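Local coordinates for protein BH2851 (Bacillus halodurans, PDB 2GFG) that is of unknown function but, as a CYTH-domain barrel and putative adenylate cyclase, probably binds triphosphate-bearing substrates such as nucleotides, at residues K85-L90 / H96-E101; L68-P73 / M103-D108. All blocks are in the same frame, centred on the assembly; numbering follows the deposited sequence.

Interaction 1. Residues K85-L90 / H96-E101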
loop_
_atom_site.group_PDB
_atom_site.type_symbol
_atom_site.label_atom_id
_atom_site.label_comp_id
_atom_site.label_asym_id
_atom_site.label_seq_id
_atom_site.Cartn_x
_atom_site.Cartn_y
_atom_site.Cartn_z
ATOM N N LYS A 85 1.523 4.086 19.733
ATOM C CA LYS A 85 1.227 5.485 19.381
ATOM C C LYS A 85 2.455 6.400 19.664
ATOM O O LYS A 85 2.771 7.275 18.864
ATOM C CB LYS A 85 -0.011 5.982 20.152
ATOM C CG LYS A 85 -0.565 7.330 19.669
ATOM C CD LYS A 85 -1.775 7.760 20.490
ATOM C CE LYS A 85 -2.325 9.105 20.021
ATOM N NZ LYS A 85 -3.478 9.574 20.876
ATOM N N GLN A 86 3.155 6.137 20.788
ATOM C CA GLN A 86 4.401 6.864 21.155
ATOM C C GLN A 86 5.457 6.747 20.065
ATOM O O GLN A 86 6.060 7.744 19.655
ATOM C CB GLN A 86 4.978 6.303 22.477
ATOM C CG GLN A 86 6.428 6.889 22.893
ATOM C CD GLN A 86 7.248 5.930 23.785
ATOM O OE1 GLN A 86 7.128 4.699 23.680
ATOM N NE2 GLN A 86 8.112 6.500 24.634
ATOM N N GLU A 87 5.736 5.503 19.662
ATOM C CA GLU A 87 6.757 5.217 18.654
ATOM C C GLU A 87 6.373 5.798 17.308
ATOM O O GLU A 87 7.201 6.394 16.628
ATOM C CB GLU A 87 6.984 3.703 18.537
ATOM C CG GLU A 87 7.622 3.088 19.783
ATOM C CD GLU A 87 7.824 1.575 19.672
ATOM O OE1 GLU A 87 6.948 0.885 19.116
ATOM O OE2 GLU A 87 8.852 1.081 20.182
ATOM N N ALA A 88 5.104 5.639 16.942
ATOM C CA ALA A 88 4.574 6.192 15.695
ATOM C C ALA A 88 4.685 7.727 15.674
ATOM O O ALA A 88 5.129 8.311 14.686
ATOM C CB ALA A 88 3.110 5.763 15.507
ATOM N N LYS A 89 4.310 8.357 16.782
ATOM C CA LYS A 89 4.348 9.822 16.898
ATOM C C LYS A 89 5.790 10.369 16.847
ATOM O O LYS A 89 6.059 11.362 16.160
ATOM C CB LYS A 89 3.644 10.271 18.183
ATOM C CG LYS A 89 3.365 11.772 18.252
ATOM C CD LYS A 89 2.133 12.096 19.124
ATOM C CE LYS A 89 2.443 12.035 20.601
ATOM N NZ LYS A 89 3.021 13.316 21.102
ATOM N N LEU A 90 6.706 9.715 17.573
ATOM C CA LEU A 90 8.148 10.075 17.529
ATOM C C LEU A 90 8.708 10.015 16.115
ATOM O O LEU A 90 9.458 10.890 15.708
ATOM C CB LEU A 90 8.969 9.155 18.435
ATOM C CG LEU A 90 9.069 9.579 19.882
ATOM C CD1 LEU A 90 9.521 8.430 20.731
ATOM C CD2 LEU A 90 10.025 10.795 20.033
ATOM N N HIS A 96 12.552 9.928 14.580
ATOM C CA HIS A 96 13.199 8.930 15.435
ATOM C C HIS A 96 12.444 7.603 15.328
ATOM O O HIS A 96 11.298 7.494 15.779
ATOM C CB HIS A 96 13.242 9.406 16.885
ATOM C CG HIS A 96 14.068 10.641 17.090
ATOM N ND1 HIS A 96 13.519 11.852 17.459
ATOM C CD2 HIS A 96 15.399 10.858 16.953
ATOM C CE1 HIS A 96 14.478 12.758 17.551
ATOM N NE2 HIS A 96 15.628 12.181 17.249
ATOM N N PHE A 97 13.085 6.607 14.718
ATOM C CA PHE A 97 12.455 5.310 14.477
ATOM C C PHE A 97 12.938 4.266 15.477
ATOM O O PHE A 97 14.066 4.366 15.996
ATOM C CB PHE A 97 12.747 4.849 13.058
ATOM C CG PHE A 97 12.357 5.844 12.013
ATOM C CD1 PHE A 97 11.069 5.847 11.477
ATOM C CD2 PHE A 97 13.265 6.823 11.589
ATOM C CE1 PHE A 97 10.694 6.796 10.515
ATOM C CE2 PHE A 97 12.907 7.762 10.632
ATOM C CZ PHE A 97 11.615 7.750 10.090
ATOM N N PRO A 98 12.087 3.256 15.766
ATOM C CA PRO A 98 12.448 2.242 16.719
ATOM C C PRO A 98 13.281 1.136 16.091
ATOM O O PRO A 98 13.145 0.852 14.889
ATOM C CB PRO A 98 11.093 1.695 17.162
ATOM C CG PRO A 98 10.229 1.839 15.984
ATOM C CD PRO A 98 10.752 3.003 15.183
ATOM N N SER A 99 14.135 0.518 16.903
ATOM C CA SER A 99 14.905 -0.643 16.484
ATOM C C SER A 99 13.970 -1.816 16.206
ATOM O O SER A 99 12.864 -1.889 16.757
ATOM C CB SER A 99 15.911 -1.029 17.564
ATOM O OG SER A 99 15.264 -1.204 18.808
ATOM N N GLY A 100 14.418 -2.727 15.353
ATOM C CA GLY A 100 13.603 -3.874 14.942
ATOM C C GLY A 100 13.908 -4.297 13.532
ATOM O O GLY A 100 14.878 -3.835 12.932
ATOM N N GLU A 101 13.060 -5.161 12.987
ATOM C CA GLU A 101 13.305 -5.776 11.660
ATOM C C GLU A 101 13.238 -4.773 10.512
ATOM O O GLU A 101 13.911 -4.945 9.501
ATOM C CB GLU A 101 12.319 -6.923 11.412
ATOM C CG GLU A 101 12.535 -8.159 12.328
ATOM C CD GLU A 101 13.766 -9.016 11.935
ATOM O OE1 GLU A 101 14.465 -8.676 10.951
ATOM O OE2 GLU A 101 14.012 -10.043 12.612
HETATM O O HOH W 1 9.731 5.751 17.040
#

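Interaction 2. Residues L68-P73 / M103-D108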
loop_
_atom_site.group_PDB
_atom_site.type_symbol
_atom_site.label_atom_id
_atom_site.label_comp_id
_atom_site.label_asym_id
_atom_site.label_seq_id
_atom_site.Cartn_x
_atom_site.Cartn_y
_atom_site.Cartn_z
ATOM N N LEU A 68 8.133 -1.746 5.644
ATOM C CA LEU A 68 9.029 -1.587 4.512
ATOM C C LEU A 68 8.591 -2.551 3.400
ATOM O O LEU A 68 8.169 -3.680 3.682
ATOM C CB LEU A 68 10.476 -1.888 4.927
ATOM C CG LEU A 68 11.554 -1.855 3.823
ATOM C CD1 LEU A 68 11.670 -0.470 3.194
ATOM C CD2 LEU A 68 12.902 -2.307 4.380
ATOM N N LYS A 69 8.632 -2.072 2.151
ATOM C CA LYS A 69 8.454 -2.920 0.958
ATOM C C LYS A 69 9.685 -2.782 0.121
ATOM O O LYS A 69 10.082 -1.670 -0.186
ATOM C CB LYS A 69 7.251 -2.473 0.137
ATOM C CG LYS A 69 5.917 -2.744 0.780
ATOM C CD LYS A 69 4.765 -2.246 -0.107
ATOM C CE LYS A 69 3.410 -2.518 0.538
ATOM N NZ LYS A 69 2.265 -2.164 -0.356
ATOM N N GLN A 70 10.311 -3.914 -0.233
ATOM C CA GLN A 70 11.541 -3.909 -1.068
ATOM C C GLN A 70 11.470 -4.998 -2.141
ATOM O O GLN A 70 10.618 -5.882 -2.064
ATOM C CB GLN A 70 12.798 -4.093 -0.189
ATOM C CG GLN A 70 12.858 -5.419 0.568
ATOM C CD GLN A 70 13.979 -5.453 1.593
ATOM O OE1 GLN A 70 13.728 -5.424 2.800
ATOM N NE2 GLN A 70 15.234 -5.491 1.112
ATOM N N PRO A 71 12.330 -4.903 -3.183
ATOM C CA PRO A 71 12.352 -5.934 -4.233
ATOM C C PRO A 71 12.648 -7.363 -3.717
ATOM O O PRO A 71 13.303 -7.541 -2.683
ATOM C CB PRO A 71 13.469 -5.457 -5.167
ATOM C CG PRO A 71 13.534 -4.006 -4.962
ATOM C CD PRO A 71 13.233 -3.778 -3.518
ATOM N N HIS A 72 12.138 -8.350 -4.442
ATOM C CA HIS A 72 12.269 -9.763 -4.075
ATOM C C HIS A 72 12.093 -10.589 -5.349
ATOM O O HIS A 72 11.401 -10.145 -6.265
ATOM C CB HIS A 72 11.192 -10.131 -3.048
ATOM C CG HIS A 72 11.495 -11.368 -2.268
ATOM N ND1 HIS A 72 10.877 -12.576 -2.517
ATOM C CD2 HIS A 72 12.351 -11.588 -1.242
ATOM C CE1 HIS A 72 11.339 -13.485 -1.677
ATOM N NE2 HIS A 72 12.233 -12.910 -0.891
ATOM N N PRO A 73 12.786 -11.767 -5.453
ATOM C CA PRO A 73 12.649 -12.600 -6.669
ATOM C C PRO A 73 11.199 -12.700 -7.185
ATOM O O PRO A 73 10.935 -12.363 -8.340
ATOM C CB PRO A 73 13.169 -13.959 -6.213
ATOM C CG PRO A 73 14.229 -13.622 -5.208
ATOM C CD PRO A 73 13.775 -12.342 -4.514
HETATM N N MSE A 103 14.004 -1.398 10.771
HETATM C CA MSE A 103 15.273 -0.667 10.926
HETATM C C MSE A 103 16.442 -1.483 10.355
HETATM O O MSE A 103 17.275 -0.952 9.607
HETATM C CB MSE A 103 15.508 -0.358 12.422
HETATM C CG MSE A 103 16.830 0.332 12.763
HETATM SE SE MSE A 103 16.808 2.206 12.445
HETATM C CE MSE A 103 15.627 2.740 13.835
ATOM N N ASP A 104 16.475 -2.780 10.687
ATOM C CA ASP A 104 17.539 -3.692 10.211
ATOM C C ASP A 104 17.591 -3.763 8.685
ATOM O O ASP A 104 18.655 -3.664 8.097
ATOM C CB ASP A 104 17.332 -5.101 10.776
ATOM C CG ASP A 104 17.573 -5.181 12.285
ATOM O OD1 ASP A 104 18.194 -4.243 12.867
ATOM O OD2 ASP A 104 17.147 -6.192 12.888
ATOM N N ALA A 105 16.426 -3.944 8.060
ATOM C CA ALA A 105 16.327 -4.030 6.592
ATOM C C ALA A 105 16.705 -2.706 5.903
ATOM O O ALA A 105 17.243 -2.715 4.799
ATOM C CB ALA A 105 14.941 -4.453 6.183
ATOM N N LEU A 106 16.390 -1.571 6.551
ATOM C CA LEU A 106 16.780 -0.249 6.028
ATOM C C LEU A 106 18.292 -0.090 6.047
ATOM O O LEU A 106 18.891 0.347 5.058
ATOM C CB LEU A 106 16.126 0.888 6.844
ATOM C CG LEU A 106 14.619 1.094 6.701
ATOM C CD1 LEU A 106 14.158 2.180 7.645
ATOM C CD2 LEU A 106 14.235 1.436 5.272
ATOM N N ARG A 107 18.911 -0.482 7.168
ATOM C CA ARG A 107 20.371 -0.426 7.310
ATOM C C ARG A 107 21.087 -1.411 6.365
ATOM O O ARG A 107 22.154 -1.103 5.859
ATOM C CB ARG A 107 20.789 -0.656 8.780
ATOM C CG ARG A 107 20.427 0.537 9.689
ATOM C CD ARG A 107 21.139 0.518 11.061
ATOM N NE ARG A 107 20.376 -0.231 12.080
ATOM C CZ ARG A 107 20.247 0.130 13.381
ATOM N NH1 ARG A 107 20.733 1.303 13.837
ATOM N NH2 ARG A 107 19.548 -0.648 14.211
ATOM N N ASP A 108 20.455 -2.564 6.084
ATOM C CA ASP A 108 20.995 -3.526 5.074
ATOM C C ASP A 108 20.976 -2.935 3.643
ATOM O O ASP A 108 21.762 -3.340 2.794
ATOM C CB ASP A 108 20.214 -4.848 5.088
ATOM C CG ASP A 108 20.441 -5.663 6.361
ATOM O OD1 ASP A 108 21.344 -5.322 7.165
ATOM O OD2 ASP A 108 19.707 -6.654 6.557
HETATM O O HOH W 2 17.121 -5.208 3.151
#

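Interaction 1. Residues K85-L90 / H96-E101
Leu90 and His96 meet where the chain, having left a helix, folds back on it, here mostly through backbone polar groups. The amide of His96 points at the carbonyl of Leu90, with N to O 3.4 Å and an N-H...O angle of 162°: well directed, but long enough to rank as weak. Leu90 O has a second partner in the hydroxyl of Ser94, which in the conformer given here is also hydrogen-bonded to ND1 of His96, so this serine, in the last turn of the same helix, links the Leu90 carbonyl and the imidazole.

A water makes the other polar link. The carbonyl oxygens Glu87 O and His96 O come within 4.3 Å of each other, two acceptors with no proton between them; the water donates to both, at 2.6 Å from Glu87 O and 2.7 Å from His96 O, and turns the pair into a bridge.

Side-chain packing is sparser. Glu87 carries its CG beside its own backbone N (chi1 -67°) and is extended from there, which brings OE2 obliquely across to CB of Pro98, 3.8 Å away. The other oxygen, OE1, reaches back to the backbone N of Ser84, just ahead of the helix, and this bond should limit rotation of the carboxylate. On Leu90, CB lies 3.9 Å from the O of His96.

The contact buries just 198 Å² and lies at the surface, where the loop joining helix 85-94 to helix 101-108 turns back along the first helix. Pro98 also rests on Leu83 of strand 76-83, while on another side of the helix Ala88 packs against Phe64 of strand 63-71.

Interaction 2. Residues L68-P73 / M103-D108
Strand 63-71 of the antiparallel CYTH barrel meets helix 101-108 through Leu68 and Gln70 on the strand and Ala105 and Leu106 on the helix. Leu68 forks over the helix: CD2 presses on CB of Ala105 at a tight 3.5 Å, and CD1 meets CD2 of Leu106 at 3.8 Å. With CG anti to the backbone N (chi1 176°), the leucine offers both methyls to the helix. Leu55 of neighbouring strand 54-60 touches Leu68 and Leu106 alike, so the apolar patch spans two strands. The segment axes approach to 9.7 Å and run at 37°, the helix lying against the outer wall of the barrel. Lys69, between the two strand residues in contact, instead forms a salt bridge with Glu7, close to Arg56; such charged clusters are consistent with the polar tunnel of CYTH proteins. Further along the strand, Gln70 places OE1 3.7 Å from CB of Ala105. The other end of the same amide, NE2, donates to a water at 2.8 Å, and that water donates in turn to Ala105 O at 3.0 Å, joining the strand's side chain to the helix backbone.

Along the chain the order is 68-73, 85-90, 96-101 and 103-108, so both segments of interaction 1 fall between the two of interaction 2. Their centres lie about 17 Å apart, yet they touch, because the terminal CE methyl of selenomethionine Met103 packs against the backbone carbonyls of Phe97 and Pro98. Helices 85-94 and 101-108 are consecutive, and strand 63-71 serves both: its Phe64 bears on the first helix and its Leu68 on the second. Together the two contacts fasten one excursion from the barrel, after strand 76-83, along a single wall, mainly by backbone and water links at the surface, and by apolar packing with a water bridge of its own in the less exposed contact.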